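PDB 3KHY: propionate kinase from Francisella tularensis subsp. tularensis, which probably catalyses the reversible, magnesium-dependent transfer of a phosphoryl group from ATP to acetate, giving acetyl phosphate and ADP. Local coordinates for residues D217-L222 and D226-G231; N195-H200 and C205-V210; P239-Y244 and N258-Q263; S264-I269 and K290-I295; M230-G235 and G271-R276. All blocks are in the same frame, centred on the assembly; numbering follows the deposited sequence.

Contact 1 of 5, residues D217-L222 and D226-G231; sequences DTSMGL and DGLVMG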
# COMPACT_ATOMS: atom_id res chain seq x y z
N ASP A 217 0.20 -7.34 12.04
CA ASP A 217 0.21 -6.69 10.72
C ASP A 217 1.66 -6.65 10.27
O ASP A 217 2.57 -6.64 11.09
CB ASP A 217 -0.39 -5.28 10.83
CG ASP A 217 -0.88 -4.72 9.48
OD1 ASP A 217 -0.63 -5.31 8.40
OD2 ASP A 217 -1.51 -3.64 9.52
N THR A 218 1.88 -6.64 8.96
CA THR A 218 3.24 -6.60 8.43
C THR A 218 3.20 -6.06 7.02
O THR A 218 2.14 -6.08 6.36
CB THR A 218 3.87 -8.01 8.48
OG1 THR A 218 5.26 -7.90 8.21
CG2 THR A 218 3.20 -8.93 7.46
N SER A 219 4.35 -5.61 6.54
CA SER A 219 4.40 -4.79 5.32
C SER A 219 4.53 -5.55 3.99
O SER A 219 4.06 -5.07 2.96
CB SER A 219 5.48 -3.71 5.44
OG SER A 219 6.77 -4.29 5.46
N MSE A 220 5.16 -6.72 4.00
CA MSE A 220 5.23 -7.52 2.77
C MSE A 220 3.87 -8.15 2.46
O MSE A 220 2.99 -8.12 3.30
CB MSE A 220 6.34 -8.58 2.83
CG MSE A 220 7.73 -7.97 2.64
SE MSE A 220 9.14 -9.19 3.17
CE MSE A 220 10.66 -8.26 2.34
N GLY A 221 3.67 -8.68 1.26
CA GLY A 221 2.32 -9.06 0.88
C GLY A 221 2.18 -10.53 0.57
O GLY A 221 2.54 -11.38 1.39
N LEU A 222 1.65 -10.82 -0.60
CA LEU A 222 1.63 -12.18 -1.13
C LEU A 222 3.06 -12.71 -1.19
O LEU A 222 3.33 -13.85 -0.79
CB LEU A 222 1.02 -12.19 -2.53
CG LEU A 222 0.83 -13.52 -3.27
CD1 LEU A 222 -0.29 -14.31 -2.64
CD2 LEU A 222 0.50 -13.23 -4.73
N ASP A 226 6.31 -6.54 -1.75
CA ASP A 226 5.47 -5.42 -1.31
C ASP A 226 5.99 -4.69 -0.07
O ASP A 226 6.80 -5.23 0.71
CB ASP A 226 4.06 -5.91 -1.02
CG ASP A 226 3.00 -4.81 -1.18
OD1 ASP A 226 3.32 -3.70 -1.67
OD2 ASP A 226 1.83 -5.07 -0.82
N GLY A 227 5.50 -3.46 0.12
CA GLY A 227 5.75 -2.72 1.34
C GLY A 227 6.82 -1.65 1.27
O GLY A 227 6.72 -0.69 0.50
N LEU A 228 7.85 -1.83 2.09
CA LEU A 228 8.95 -0.86 2.21
C LEU A 228 9.82 -0.77 0.95
O LEU A 228 9.89 -1.73 0.16
CB LEU A 228 9.85 -1.23 3.41
CG LEU A 228 9.19 -1.18 4.79
CD1 LEU A 228 10.22 -1.47 5.91
CD2 LEU A 228 8.50 0.18 5.01
N VAL A 229 10.48 0.38 0.77
CA VAL A 229 11.52 0.51 -0.26
C VAL A 229 12.68 -0.43 0.08
O VAL A 229 13.05 -0.56 1.25
CB VAL A 229 12.04 1.97 -0.35
CG1 VAL A 229 13.20 2.09 -1.35
CG2 VAL A 229 10.90 2.92 -0.72
N MSE A 230 13.23 -1.10 -0.92
CA MSE A 230 14.34 -2.03 -0.69
C MSE A 230 15.50 -1.78 -1.66
O MSE A 230 15.48 -0.82 -2.42
CB MSE A 230 13.85 -3.48 -0.76
CG MSE A 230 12.45 -3.67 -0.20
SE MSE A 230 11.89 -5.56 -0.06
CE MSE A 230 9.97 -5.25 0.21
N GLY A 231 16.52 -2.63 -1.63
CA GLY A 231 17.68 -2.44 -2.50
C GLY A 231 17.32 -2.40 -3.97
O GLY A 231 17.72 -1.48 -4.69
O HOH W 1 8.05 -4.58 3.17
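Met220 lays its terminal CE over the end of Met230, 3.8 Å from Met230 CE and equally close to Met230 SE. Both residues are selenomethionine here. Their extended chains cross obliquely. The contact belongs to the nucleotide-binding fold of the actin-ATPase clan, where the chain leaves edge strand 214-218 and doubles back through a loop. Met220 also touches His174 and Arg233, both predicted transition-state stabilisers, so the methionine pair probably backs the catalytic pocket.

One water links the Ser219 hydroxyl to the backbone of Asp226 and Leu228. Ser219 OG donates to it at 2.6 Å, Leu228 N donates to it at 3.0 Å, and the water donates to Asp226 O at 2.8 Å. With chi1 at 68°, Ser219 OG sits between its own backbone N and carbonyl carbon and faces the second segment. There it meets the water and also bonds Ile207 N of the neighbouring strand. Asp226 O has a further, weaker partner: Met220 CA points its hydrogen at it over 3.5 Å, with 158° at the hydrogen. Asp226 CB packs against Gly221 N at 3.6 Å. Asp226 OD1 weakly accepts from Gly227 N. Asp226 also packs on Asp238 of the second subunit. Gly227 has a positive phi of 101°, and its CA lies only 3.3 Å from Ser219 O.

Contact 2 of 5, residues N195-H200 and C205-V210; sequences NVIVAH and CSITAV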
# COMPACT_ATOMS: atom_id res chain seq x y z
N ASN A 195 5.51 -5.75 23.09
CA ASN A 195 4.60 -4.95 22.29
C ASN A 195 5.46 -3.98 21.51
O ASN A 195 5.77 -2.88 21.98
CB ASN A 195 3.60 -4.21 23.17
CG ASN A 195 2.68 -5.15 23.92
OD1 ASN A 195 1.95 -5.93 23.32
ND2 ASN A 195 2.73 -5.09 25.24
N VAL A 196 5.88 -4.41 20.33
CA VAL A 196 6.91 -3.68 19.61
C VAL A 196 6.60 -3.59 18.13
O VAL A 196 5.84 -4.39 17.58
CB VAL A 196 8.31 -4.32 19.80
CG1 VAL A 196 8.80 -4.14 21.24
CG2 VAL A 196 8.32 -5.80 19.39
N ILE A 197 7.18 -2.58 17.51
CA ILE A 197 7.20 -2.48 16.06
C ILE A 197 8.63 -2.80 15.66
O ILE A 197 9.56 -2.18 16.16
CB ILE A 197 6.83 -1.08 15.60
CG1 ILE A 197 5.38 -0.78 15.98
CG2 ILE A 197 7.06 -0.92 14.09
CD1 ILE A 197 4.99 0.70 15.88
N VAL A 198 8.80 -3.79 14.79
CA VAL A 198 10.13 -4.23 14.37
C VAL A 198 10.35 -3.86 12.91
O VAL A 198 9.60 -4.27 12.03
CB VAL A 198 10.32 -5.75 14.56
CG1 VAL A 198 11.71 -6.20 14.08
CG2 VAL A 198 10.10 -6.16 16.04
N ALA A 199 11.38 -3.05 12.67
CA ALA A 199 11.78 -2.68 11.32
C ALA A 199 13.03 -3.47 10.95
O ALA A 199 14.11 -3.18 11.42
CB ALA A 199 12.04 -1.19 11.23
N HIS A 200 12.85 -4.49 10.13
CA HIS A 200 13.96 -5.29 9.62
C HIS A 200 14.40 -4.64 8.32
O HIS A 200 13.72 -4.78 7.30
CB HIS A 200 13.49 -6.72 9.35
CG HIS A 200 14.57 -7.60 8.79
ND1 HIS A 200 15.09 -8.67 9.49
CD2 HIS A 200 15.23 -7.57 7.61
CE1 HIS A 200 16.02 -9.26 8.76
NE2 HIS A 200 16.12 -8.61 7.61
N CYS A 205 13.48 -5.42 3.01
CA CYS A 205 13.04 -4.61 4.16
C CYS A 205 11.58 -4.87 4.44
O CYS A 205 10.75 -4.85 3.53
CB CYS A 205 13.23 -3.11 3.87
SG CYS A 205 14.95 -2.59 3.62
N SER A 206 11.25 -5.11 5.70
CA SER A 206 9.86 -5.25 6.10
C SER A 206 9.67 -4.77 7.54
O SER A 206 10.63 -4.71 8.32
CB SER A 206 9.39 -6.69 5.97
OG SER A 206 9.93 -7.45 7.03
N ILE A 207 8.45 -4.41 7.88
CA ILE A 207 8.16 -3.91 9.21
C ILE A 207 6.92 -4.62 9.77
O ILE A 207 5.99 -4.93 9.04
CB ILE A 207 8.01 -2.37 9.19
CG1 ILE A 207 7.74 -1.83 10.59
CG2 ILE A 207 6.90 -1.93 8.20
CD1 ILE A 207 7.87 -0.32 10.62
N THR A 208 6.95 -4.93 11.06
CA THR A 208 5.90 -5.75 11.63
C THR A 208 5.40 -5.17 12.94
O THR A 208 6.20 -4.68 13.74
CB THR A 208 6.41 -7.17 11.88
OG1 THR A 208 6.75 -7.77 10.62
CG2 THR A 208 5.36 -8.03 12.60
N ALA A 209 4.09 -5.21 13.14
CA ALA A 209 3.49 -4.83 14.41
C ALA A 209 3.29 -6.09 15.24
O ALA A 209 2.52 -6.98 14.87
CB ALA A 209 2.15 -4.10 14.19
N VAL A 210 3.97 -6.15 16.37
CA VAL A 210 3.92 -7.31 17.26
C VAL A 210 3.21 -6.94 18.57
O VAL A 210 3.66 -6.06 19.31
CB VAL A 210 5.33 -7.83 17.56
CG1 VAL A 210 5.30 -8.95 18.60
CG2 VAL A 210 6.01 -8.30 16.26
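The imidazole of His200, whose CB rests 3.6 Å from Ser206 O, is stacked on the ring of His174, and its ND1 is held by Ser177 OG. Ser206 OG bonds both His174 and His178. His200 is predicted to bind ATP and His174 to stabilise the transition state, so this end of the pairing probably reaches the active site. The two strands form an antiparallel beta hairpin inside the five-stranded sheet of an acetokinase domain.

Three hydrogen-bonded pairs hold it: Val196 with Val210, Val198 with Thr208 and His200 with Ser206. Their six N-H...O bonds are all close to 2.9 Å between N and O. On the same face as His200, Val196 and Val210 lie side by side, with Val196 CG2 4.1 Å from Val210 CB.

The face with Ile197, Ala199, Ile207 and Ala209 is apolar. Phe303 and Val304 of helix 287-307 lie against Ile207 there. Ile207 has CG1 anti to its N (chi1 -179°), which carries CD1 back toward the first strand. CG1 passes 3.4 Å from Val198 O, and CD1 ends 3.6 Å from Ile197 CG2.

Contact 3 of 5, residues P239-Y244 and N258-Q263; sequences PSIFAY and NMLNKQ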
# COMPACT_ATOMS: atom_id res chain seq x y z
N PRO A 239 -1.28 -0.57 -8.38
CA PRO A 239 -1.38 -1.70 -9.31
C PRO A 239 -1.63 -1.23 -10.74
O PRO A 239 -1.34 -1.96 -11.68
CB PRO A 239 -2.60 -2.47 -8.78
CG PRO A 239 -3.37 -1.46 -7.93
CD PRO A 239 -2.29 -0.63 -7.32
N SER A 240 -2.16 -0.02 -10.89
CA SER A 240 -2.42 0.55 -12.22
C SER A 240 -1.19 0.66 -13.09
O SER A 240 -1.30 0.93 -14.30
CB SER A 240 -3.00 1.96 -12.09
OG SER A 240 -4.13 1.97 -11.27
N ILE A 241 -0.00 0.52 -12.50
CA ILE A 241 1.21 0.68 -13.30
C ILE A 241 1.35 -0.44 -14.33
O ILE A 241 2.03 -0.26 -15.34
CB ILE A 241 2.50 0.83 -12.45
CG1 ILE A 241 2.73 -0.37 -11.54
CG2 ILE A 241 2.47 2.11 -11.62
CD1 ILE A 241 3.54 -1.47 -12.17
N PHE A 242 0.72 -1.58 -14.09
CA PHE A 242 0.85 -2.70 -15.02
C PHE A 242 0.18 -2.37 -16.35
O PHE A 242 0.80 -2.50 -17.40
CB PHE A 242 0.32 -4.00 -14.42
CG PHE A 242 1.29 -4.67 -13.48
CD1 PHE A 242 2.07 -5.73 -13.90
CD2 PHE A 242 1.45 -4.21 -12.19
CE1 PHE A 242 2.99 -6.35 -13.03
CE2 PHE A 242 2.36 -4.82 -11.31
CZ PHE A 242 3.12 -5.89 -11.74
N ALA A 243 -1.06 -1.90 -16.30
CA ALA A 243 -1.78 -1.55 -17.52
C ALA A 243 -1.11 -0.37 -18.22
O ALA A 243 -1.03 -0.32 -19.44
CB ALA A 243 -3.27 -1.25 -17.22
N TYR A 244 -0.63 0.58 -17.43
CA TYR A 244 0.04 1.72 -18.02
C TYR A 244 1.27 1.30 -18.84
O TYR A 244 1.42 1.67 -20.01
CB TYR A 244 0.43 2.75 -16.96
CG TYR A 244 1.10 3.95 -17.58
CD1 TYR A 244 2.47 4.00 -17.73
CD2 TYR A 244 0.35 5.01 -18.07
CE1 TYR A 244 3.08 5.09 -18.31
CE2 TYR A 244 0.95 6.10 -18.65
CZ TYR A 244 2.31 6.14 -18.77
OH TYR A 244 2.90 7.23 -19.36
N ASN A 258 9.61 -8.21 -13.22
CA ASN A 258 11.06 -8.26 -13.08
C ASN A 258 11.62 -6.88 -12.78
O ASN A 258 12.52 -6.72 -11.95
CB ASN A 258 11.73 -8.82 -14.34
CG ASN A 258 13.24 -8.78 -14.25
OD1 ASN A 258 13.89 -7.93 -14.86
ND2 ASN A 258 13.80 -9.69 -13.46
N MSE A 259 11.09 -5.87 -13.46
CA MSE A 259 11.50 -4.48 -13.23
C MSE A 259 11.26 -4.07 -11.78
O MSE A 259 12.11 -3.42 -11.15
CB MSE A 259 10.76 -3.54 -14.18
CG MSE A 259 11.08 -2.07 -13.98
SE MSE A 259 9.89 -1.21 -12.68
CE MSE A 259 8.22 -1.38 -13.71
N LEU A 260 10.10 -4.43 -11.24
CA LEU A 260 9.75 -4.04 -9.87
C LEU A 260 10.59 -4.78 -8.84
O LEU A 260 10.81 -4.28 -7.74
CB LEU A 260 8.27 -4.29 -9.60
CG LEU A 260 7.26 -3.40 -10.32
CD1 LEU A 260 5.86 -3.96 -10.14
CD2 LEU A 260 7.32 -1.96 -9.79
N ASN A 261 11.04 -5.98 -9.19
CA ASN A 261 11.81 -6.84 -8.28
C ASN A 261 13.32 -6.64 -8.34
O ASN A 261 14.02 -6.84 -7.35
CB ASN A 261 11.50 -8.31 -8.58
CG ASN A 261 10.51 -8.90 -7.62
OD1 ASN A 261 10.81 -9.07 -6.44
ND2 ASN A 261 9.32 -9.22 -8.11
N LYS A 262 13.82 -6.24 -9.51
CA LYS A 262 15.25 -6.27 -9.79
C LYS A 262 15.84 -4.94 -10.27
O LYS A 262 17.06 -4.77 -10.27
CB LYS A 262 15.58 -7.35 -10.84
CG LYS A 262 15.28 -8.77 -10.38
CD LYS A 262 16.22 -9.19 -9.27
CE LYS A 262 15.89 -10.58 -8.74
NZ LYS A 262 16.71 -10.90 -7.53
N GLN A 263 15.00 -4.00 -10.69
CA GLN A 263 15.53 -2.72 -11.18
C GLN A 263 14.97 -1.50 -10.43
O GLN A 263 15.16 -0.35 -10.85
CB GLN A 263 15.28 -2.58 -12.69
CG GLN A 263 15.89 -3.70 -13.55
CD GLN A 263 17.43 -3.74 -13.50
OE1 GLN A 263 18.09 -2.71 -13.36
NE2 GLN A 263 17.98 -4.94 -13.62
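Ile241 swings CG1 between its backbone N and carbonyl carbon (chi1 59°), and together with a chi2 of 90° this brings Ile241 CD1 to Leu260. Leu260 answers with CG beside its own N, opposite the carbonyl carbon (chi1 -69°), and Leu260 CD1 reaches the other segment. The two methyls meet tip to tip, Ile241 CD1 to Leu260 CD1, at 4.0 Å.

Phe242 starts off along the flank of its helix, but the end of the side chain comes nearer and brings the ring to the same methyl. Phe242 CZ is 3.7 Å and Phe242 CE2 3.8 Å from Leu260 CD1. The methyl comes at the ring obliquely. Leu260 CD1 is therefore the one atom that both aliphatic and aromatic neighbours touch.

The contact joins two successive helices, 241-249 and 253-262, and its centre lies about 22 Å from the centre of the chain. Ile256, one turn earlier on the second helix, touches Ile241 and Phe242 as well and continues the apolar seam. The backbones stay well separated, with Ile241 CA and Leu260 CA 10.3 Å apart, so long side chains bridge the space. This helix pair belongs to the dimer interface. The ring of Phe242 stacks on Phe242 of the second subunit, and Met259 packs on Leu162 of that subunit.

Contact 4 of 5, residues S264-I269 and K290-I295; sequences SGLLGI and KLAIEI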
# COMPACT_ATOMS: atom_id res chain seq x y z
N SER A 264 14.27 -1.75 -9.33
CA SER A 264 13.57 -0.68 -8.63
C SER A 264 14.21 -0.41 -7.27
O SER A 264 15.41 -0.60 -7.11
CB SER A 264 12.08 -1.04 -8.51
OG SER A 264 11.51 -1.17 -9.81
N GLY A 265 13.43 0.04 -6.28
CA GLY A 265 14.02 0.34 -4.98
C GLY A 265 15.13 1.39 -5.09
O GLY A 265 15.09 2.25 -5.98
N LEU A 266 16.12 1.32 -4.20
CA LEU A 266 17.25 2.27 -4.21
C LEU A 266 17.96 2.29 -5.57
O LEU A 266 18.34 3.35 -6.08
CB LEU A 266 18.26 1.92 -3.11
CG LEU A 266 17.73 1.85 -1.67
CD1 LEU A 266 18.80 1.35 -0.72
CD2 LEU A 266 17.26 3.21 -1.26
N LEU A 267 18.12 1.10 -6.15
CA LEU A 267 18.78 0.97 -7.45
C LEU A 267 18.04 1.79 -8.50
O LEU A 267 18.66 2.55 -9.25
CB LEU A 267 18.82 -0.50 -7.87
CG LEU A 267 19.48 -0.76 -9.23
CD1 LEU A 267 20.94 -0.25 -9.30
CD2 LEU A 267 19.40 -2.25 -9.60
N GLY A 268 16.72 1.64 -8.55
CA GLY A 268 15.91 2.38 -9.51
C GLY A 268 15.99 3.88 -9.30
O GLY A 268 16.14 4.65 -10.25
N ILE A 269 15.88 4.31 -8.05
CA ILE A 269 15.89 5.74 -7.75
C ILE A 269 17.23 6.41 -8.06
O ILE A 269 17.27 7.47 -8.70
CB ILE A 269 15.55 6.03 -6.27
CG1 ILE A 269 14.17 5.45 -5.91
CG2 ILE A 269 15.59 7.53 -5.97
CD1 ILE A 269 13.96 5.36 -4.38
N LYS A 290 20.46 11.27 -2.09
CA LYS A 290 19.74 11.91 -1.00
C LYS A 290 18.23 11.67 -1.13
O LYS A 290 17.57 11.36 -0.13
CB LYS A 290 20.03 13.42 -0.95
CG LYS A 290 21.46 13.80 -0.51
CD LYS A 290 21.67 15.32 -0.47
CE LYS A 290 23.13 15.71 -0.19
NZ LYS A 290 23.57 15.27 1.16
N LEU A 291 17.70 11.77 -2.34
CA LEU A 291 16.26 11.54 -2.57
C LEU A 291 15.88 10.10 -2.27
O LEU A 291 14.81 9.83 -1.72
CB LEU A 291 15.87 11.87 -4.02
CG LEU A 291 14.40 11.65 -4.36
CD1 LEU A 291 13.47 12.52 -3.49
CD2 LEU A 291 14.12 11.89 -5.85
N ALA A 292 16.74 9.17 -2.66
CA ALA A 292 16.50 7.75 -2.41
C ALA A 292 16.39 7.51 -0.90
O ALA A 292 15.54 6.75 -0.44
CB ALA A 292 17.62 6.90 -3.01
N ILE A 293 17.26 8.17 -0.13
CA ILE A 293 17.23 8.03 1.32
C ILE A 293 15.97 8.67 1.92
O ILE A 293 15.40 8.11 2.86
CB ILE A 293 18.51 8.62 1.97
CG1 ILE A 293 19.70 7.68 1.70
CG2 ILE A 293 18.34 8.82 3.47
CD1 ILE A 293 21.05 8.27 2.11
N GLU A 294 15.55 9.81 1.39
CA GLU A 294 14.31 10.45 1.83
C GLU A 294 13.12 9.54 1.53
O GLU A 294 12.28 9.30 2.39
CB GLU A 294 14.10 11.82 1.16
CG GLU A 294 15.14 12.87 1.56
CD GLU A 294 15.19 13.07 3.06
OE1 GLU A 294 14.19 13.55 3.63
OE2 GLU A 294 16.23 12.73 3.67
N ILE A 295 13.03 9.04 0.30
CA ILE A 295 11.90 8.16 -0.05
C ILE A 295 11.89 6.91 0.86
O ILE A 295 10.87 6.55 1.42
CB ILE A 295 11.93 7.78 -1.53
CG1 ILE A 295 11.76 9.03 -2.39
CG2 ILE A 295 10.82 6.78 -1.86
CD1 ILE A 295 11.95 8.77 -3.88
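Helix 265-270 packs against the long helix 287-307 in this contact, within the acetokinase domain and beside the subunit interface. The short segments run at 142° to each other, and their axes approach to 9.3 Å. Ile269 is the main side chain. It stands over Ala292 and spreads its two branches.

CG2 points away from the backbone N and settles on the alanine methyl, with Ile269 CG2 3.6 Å from Ala292 CB. The other branch has CG1 beside the N (chi1 -58°) and carries CD1 onward along the partner helix. Ile269 CD1 meets Ile295 CD1 end to end at 4.0 Å. Leu266, one turn earlier, bends its tip in from the flank, and Leu266 CD2 lies 4.0 Å from Ala292 O and 4.1 Å from Ala292 CB. The small alanine thus takes both Ile269 and Leu266 on one methyl.

Ala157 of the second subunit packs on Ile269, and Leu266 also touches Met275, a residue predicted to bind ATP. The side chains that meet across the helices are all aliphatic. Cohesion here comes from close fit and burial of apolar surface, with neither a hydrogen bond nor a charge pair between the two segments.

Contact 5 of 5, residues M230-G235 and G271-R276; sequences MGTRSG and GHNDMR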
# COMPACT_ATOMS: atom_id res chain seq x y z
N MSE A 230 13.23 -1.10 -0.92
CA MSE A 230 14.34 -2.03 -0.69
C MSE A 230 15.50 -1.78 -1.66
O MSE A 230 15.48 -0.82 -2.42
CB MSE A 230 13.85 -3.48 -0.76
CG MSE A 230 12.45 -3.67 -0.20
SE MSE A 230 11.89 -5.56 -0.06
CE MSE A 230 9.97 -5.25 0.21
N GLY A 231 16.52 -2.63 -1.63
CA GLY A 231 17.68 -2.44 -2.50
C GLY A 231 17.32 -2.40 -3.97
O GLY A 231 17.72 -1.48 -4.69
N THR A 232 16.57 -3.39 -4.43
CA THR A 232 16.14 -3.42 -5.83
C THR A 232 14.63 -3.63 -6.03
O THR A 232 14.17 -3.69 -7.18
CB THR A 232 16.91 -4.51 -6.62
OG1 THR A 232 16.45 -5.81 -6.24
CG2 THR A 232 18.42 -4.39 -6.37
N ARG A 233 13.88 -3.73 -4.94
CA ARG A 233 12.42 -3.90 -5.00
C ARG A 233 11.66 -2.61 -4.69
O ARG A 233 12.01 -1.88 -3.77
CB ARG A 233 11.96 -4.99 -4.03
CG ARG A 233 12.43 -6.39 -4.39
CD ARG A 233 12.18 -7.35 -3.25
NE ARG A 233 13.42 -7.77 -2.62
CZ ARG A 233 13.49 -8.55 -1.54
NH1 ARG A 233 12.39 -8.99 -0.97
NH2 ARG A 233 14.68 -8.88 -1.04
N SER A 234 10.59 -2.37 -5.45
CA SER A 234 9.80 -1.15 -5.35
C SER A 234 9.03 -0.98 -4.04
O SER A 234 8.80 0.14 -3.59
CB SER A 234 8.78 -1.12 -6.49
OG SER A 234 7.83 -2.17 -6.33
N GLY A 235 8.62 -2.09 -3.44
CA GLY A 235 7.65 -2.04 -2.36
C GLY A 235 6.32 -1.53 -2.90
O GLY A 235 6.03 -1.69 -4.09
N GLY A 271 20.53 4.54 -8.78
CA GLY A 271 21.57 3.81 -9.49
C GLY A 271 22.43 2.88 -8.63
O GLY A 271 23.37 2.26 -9.11
N HIS A 272 22.09 2.77 -7.35
CA HIS A 272 22.85 1.91 -6.44
C HIS A 272 21.93 1.15 -5.49
O HIS A 272 21.09 1.75 -4.83
CB HIS A 272 23.85 2.75 -5.67
CG HIS A 272 24.88 3.40 -6.54
ND1 HIS A 272 24.67 4.62 -7.16
CD2 HIS A 272 26.11 2.99 -6.92
CE1 HIS A 272 25.74 4.94 -7.87
NE2 HIS A 272 26.63 3.97 -7.74
N ASN A 273 22.10 -0.17 -5.42
CA ASN A 273 21.23 -1.00 -4.58
C ASN A 273 21.72 -1.11 -3.14
O ASN A 273 20.94 -1.36 -2.23
CB ASN A 273 21.07 -2.40 -5.17
CG ASN A 273 22.37 -3.19 -5.14
OD1 ASN A 273 23.33 -2.84 -5.82
ND2 ASN A 273 22.41 -4.24 -4.33
N ASP A 274 23.02 -0.92 -2.93
CA ASP A 274 23.63 -1.11 -1.61
C ASP A 274 23.51 0.16 -0.77
O ASP A 274 24.06 1.19 -1.13
CB ASP A 274 25.10 -1.51 -1.79
CG ASP A 274 25.83 -1.71 -0.47
OD1 ASP A 274 25.29 -1.36 0.60
OD2 ASP A 274 26.96 -2.22 -0.51
N MSE A 275 22.77 0.09 0.33
CA MSE A 275 22.51 1.29 1.14
C MSE A 275 23.77 1.99 1.64
O MSE A 275 23.79 3.22 1.79
CB MSE A 275 21.59 0.99 2.33
CG MSE A 275 21.29 2.24 3.20
SE MSE A 275 20.53 3.77 2.20
CE MSE A 275 18.61 3.43 2.55
N ARG A 276 24.82 1.22 1.91
CA ARG A 276 26.10 1.80 2.31
C ARG A 276 26.66 2.72 1.23
O ARG A 276 27.14 3.81 1.52
CB ARG A 276 27.12 0.70 2.62
CG ARG A 276 26.69 -0.25 3.72
CD ARG A 276 27.79 -1.27 4.01
NE ARG A 276 27.51 -2.04 5.22
CZ ARG A 276 28.40 -2.81 5.84
NH1 ARG A 276 29.63 -2.92 5.37
NH2 ARG A 276 28.05 -3.48 6.94
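Gly231 O has two partners. Leu267 N donates a backbone hydrogen bond to it, and Asn273 CA makes a bent C-H...O contact with it over 3.5 Å. The angle at the hydrogen is 132°, so this is a minor attraction. Asn273 CB packs beside the same oxygen, also at 3.5 Å. In return Asn273 O rests 3.4 Å from Gly231 CA. The two backbones pass closely here, which the lack of a side chain on Gly231 permits.

Next to it, Thr232 and Asn273 lie side by side and point the same way, with Thr232 CG2 3.5 Å from Asn273 CB. A chi1 of 72° places Thr232 OG1 between N and carbonyl carbon. The methyl is then left to face Asn273, and OG1 bonds Asn261 O. Leu267 touches both side chains.

Within the first segment, Met230 SE sits 3.3 Å above one face of the Arg233 guanidinium, offset toward its rim. Arg233 NH1 bonds Pro224 O. Both probably help to hold the side chain of this predicted transition-state stabiliser in place. In the second segment Asp274 is the N-cap of helix 275-283. Its OD1 takes Arg276 N at 2.9 Å from above the carboxylate plane. Asp274, Met275 and Arg276 are predicted to bind ATP. The contact thus ties a probable catalytic loop to a capped helix start at the predicted nucleotide site of an acetokinase.

Along the chain, contacts 2, 1, 3 and 4 follow in series, while contact 5 spans contact 3 and crosses contact 4. Contacts 1 and 2 share the five-stranded sheet, with centres about 11 Å apart. The loop 226-235 then leads away from it. Contacts 1 and 5 share Met230 and Gly231, and contacts 4 and 5 are closest, about 7 Å between centres. Helix 265-270 is pinned to that loop by backbone bonds to Met230, Gly231 and Thr232. Contact 3 lies farthest from the centre of the chain, its centre about 26 Å from that of contact 2. Contacts 1, 3 and 4 touch the second subunit. The set connects the probable active site with the dimer interface, and contact 1 is near both.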